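Local coordinates for protein teichoic acid D-alanine hydrolase (Staphylococcus aureus, PDB 5ZH8) that removes D-alanyl groups from wall teichoic acid and lipoteichoic acid by ester hydrolysis, influencing methicillin resistance, autolysis and cell wall structure, at residues V152-W158 / K221-V226. Numbering follows the deposited sequence.
Sequences VSKYLPW and KVIEEV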
loop_
_atom_site.group_PDB
_atom_site.type_symbol
_atom_site.label_atom_id
_atom_site.label_comp_id
_atom_site.label_asym_id
_atom_site.label_seq_id
_atom_site.Cartn_x
_atom_site.Cartn_y
_atom_site.Cartn_z
ATOM N N VAL A 152 -11.339 28.677 -13.223
ATOM C CA VAL A 152 -10.110 28.309 -13.933
ATOM C C VAL A 152 -10.075 28.912 -15.333
ATOM O O VAL A 152 -9.024 29.362 -15.791
ATOM C CB VAL A 152 -9.865 26.769 -14.076
ATOM C CG1 VAL A 152 -8.570 26.370 -13.388
ATOM C CG2 VAL A 152 -11.016 25.885 -13.603
ATOM N N SER A 153 -11.224 28.904 -16.002
ATOM C CA SER A 153 -11.329 29.401 -17.377
ATOM C C SER A 153 -10.842 30.847 -17.515
ATOM O O SER A 153 -10.340 31.234 -18.564
ATOM C CB SER A 153 -12.768 29.263 -17.890
ATOM O OG SER A 153 -13.699 29.830 -16.985
ATOM N N LYS A 154 -10.985 31.633 -16.451
ATOM C CA LYS A 154 -10.495 33.013 -16.434
ATOM C C LYS A 154 -8.982 33.078 -16.648
ATOM O O LYS A 154 -8.501 33.859 -17.476
ATOM C CB LYS A 154 -10.860 33.696 -15.113
ATOM C CG LYS A 154 -10.624 35.191 -15.100
ATOM C CD LYS A 154 -10.826 35.751 -13.710
ATOM C CE LYS A 154 -10.814 37.273 -13.729
ATOM N NZ LYS A 154 -10.531 37.834 -12.381
ATOM N N TYR A 155 -8.243 32.248 -15.913
ATOM C CA TYR A 155 -6.781 32.267 -15.960
ATOM C C TYR A 155 -6.205 31.272 -16.965
ATOM O O TYR A 155 -5.078 31.440 -17.433
ATOM C CB TYR A 155 -6.200 32.010 -14.567
ATOM C CG TYR A 155 -6.846 32.853 -13.491
ATOM C CD1 TYR A 155 -6.479 34.181 -13.291
ATOM C CD2 TYR A 155 -7.840 32.321 -12.682
ATOM C CE1 TYR A 155 -7.088 34.951 -12.317
ATOM C CE2 TYR A 155 -8.452 33.084 -11.696
ATOM C CZ TYR A 155 -8.073 34.400 -11.517
ATOM O OH TYR A 155 -8.679 35.167 -10.546
ATOM N N LEU A 156 -6.988 30.252 -17.301
ATOM C CA LEU A 156 -6.549 29.191 -18.199
ATOM C C LEU A 156 -7.642 28.952 -19.246
ATOM O O LEU A 156 -8.343 27.944 -19.195
ATOM C CB LEU A 156 -6.259 27.929 -17.377
ATOM C CG LEU A 156 -5.322 26.878 -17.965
ATOM C CD1 LEU A 156 -3.978 27.476 -18.397
ATOM C CD2 LEU A 156 -5.121 25.771 -16.937
ATOM N N PRO A 157 -7.790 29.898 -20.201
ATOM C CA PRO A 157 -8.889 29.968 -21.187
ATOM C C PRO A 157 -9.272 28.651 -21.853
ATOM O O PRO A 157 -10.458 28.388 -22.049
ATOM C CB PRO A 157 -8.352 30.940 -22.237
ATOM C CG PRO A 157 -7.422 31.823 -21.487
ATOM C CD PRO A 157 -6.834 31.010 -20.378
ATOM N N TRP A 158 -8.276 27.841 -22.204
ATOM C CA TRP A 158 -8.521 26.578 -22.910
ATOM C C TRP A 158 -9.093 25.479 -22.013
ATOM O O TRP A 158 -9.737 24.560 -22.517
ATOM C CB TRP A 158 -7.263 26.079 -23.641
ATOM C CG TRP A 158 -6.002 26.066 -22.833
ATOM C CD1 TRP A 158 -5.068 27.059 -22.758
ATOM C CD2 TRP A 158 -5.526 25.005 -22.007
ATOM N NE1 TRP A 158 -4.041 26.685 -21.930
ATOM C CE2 TRP A 158 -4.296 25.426 -21.454
ATOM C CE3 TRP A 158 -6.021 23.737 -21.674
ATOM C CZ2 TRP A 158 -3.551 24.627 -20.584
ATOM C CZ3 TRP A 158 -5.275 22.937 -20.817
ATOM C CH2 TRP A 158 -4.054 23.387 -20.281
ATOM N N LYS A 221 -0.645 24.522 -13.441
ATOM C CA LYS A 221 -0.678 25.137 -14.764
ATOM C C LYS A 221 -1.236 26.564 -14.702
ATOM O O LYS A 221 -0.771 27.452 -15.429
ATOM C CB LYS A 221 -1.501 24.287 -15.736
ATOM C CG LYS A 221 -1.424 24.741 -17.186
ATOM C CD LYS A 221 -0.028 24.529 -17.763
ATOM C CE LYS A 221 0.403 25.700 -18.636
ATOM N NZ LYS A 221 1.877 25.721 -18.849
ATOM N N VAL A 222 -2.231 26.774 -13.837
ATOM C CA VAL A 222 -2.767 28.113 -13.568
ATOM C C VAL A 222 -1.631 29.037 -13.117
ATOM O O VAL A 222 -1.499 30.166 -13.607
ATOM C CB VAL A 222 -3.892 28.074 -12.496
ATOM C CG1 VAL A 222 -4.220 29.472 -11.978
ATOM C CG2 VAL A 222 -5.148 27.409 -13.051
ATOM N N ILE A 223 -0.813 28.542 -12.188
ATOM C CA ILE A 223 0.348 29.285 -11.705
ATOM C C ILE A 223 1.258 29.649 -12.872
ATOM O O ILE A 223 1.673 30.795 -13.005
ATOM C CB ILE A 223 1.141 28.489 -10.638
ATOM C CG1 ILE A 223 0.323 28.367 -9.347
ATOM C CG2 ILE A 223 2.485 29.144 -10.336
ATOM C CD1 ILE A 223 0.813 27.295 -8.404
ATOM N N GLU A 224 1.560 28.670 -13.717
ATOM C CA GLU A 224 2.438 28.910 -14.856
ATOM C C GLU A 224 1.858 29.943 -15.818
ATOM O O GLU A 224 2.576 30.821 -16.292
ATOM C CB GLU A 224 2.733 27.607 -15.603
ATOM C CG GLU A 224 3.710 26.696 -14.881
ATOM C CD GLU A 224 4.142 25.518 -15.726
ATOM O OE1 GLU A 224 3.435 25.181 -16.706
ATOM O OE2 GLU A 224 5.195 24.927 -15.405
ATOM N N GLU A 225 0.556 29.833 -16.084
ATOM C CA GLU A 225 -0.121 30.685 -17.063
ATOM C C GLU A 225 -0.205 32.142 -16.602
ATOM O O GLU A 225 0.025 33.040 -17.396
ATOM C CB GLU A 225 -1.532 30.148 -17.344
ATOM C CG GLU A 225 -2.214 30.752 -18.561
ATOM C CD GLU A 225 -1.603 30.301 -19.874
ATOM O OE1 GLU A 225 -1.107 29.147 -19.948
ATOM O OE2 GLU A 225 -1.633 31.106 -20.836
ATOM N N VAL A 226 -0.539 32.366 -15.329
ATOM C CA VAL A 226 -0.693 33.729 -14.802
ATOM C C VAL A 226 0.644 34.424 -14.624
ATOM O O VAL A 226 0.731 35.640 -14.791
ATOM C CB VAL A 226 -1.456 33.788 -13.455
ATOM C CG1 VAL A 226 -2.863 33.238 -13.599
ATOM C CG2 VAL A 226 -0.693 33.079 -12.350
#
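Start at Val-152, in the short helical turn 152-155: its CG1 lies 3.6 Å from CG2 of Val-222, and both valines rest on Leu-167 of helix 167-171. Tyr-155 points its CB at helix 213-227, 3.7 Å from CG1 of Val-226, while its hydroxyl hydrogen-bonds Asn-147 N; Tyr-155 O lies 3.2 Å from Glu-225 CG. Leu-156 N donates a hydrogen bond to Val-152 O (2.7 Å). Here the two backbones are nearest, with 6.1 Å between the CA atoms of Leu-156 and Val-222. Lys-221 packs its first side-chain carbons against Leu-156, CG 3.8 Å from CD2, and turns NZ away to salt bridges with Glu-224 and Asp-190. Glu-225 OE1 is 3.7 Å from Leu-156 CD1. Trp-158 brings CZ2 within 4.0 Å of Lys-221 CG and makes a cation-pi contact with Lys-194. With no hydrogen bond across, the apolar patch of Val-152, Tyr-155, Leu-156, Val-222 and Val-226 joins a peripheral turn to a long helix within the helical region of the beta-lactamase/penicillin-binding-protein fold.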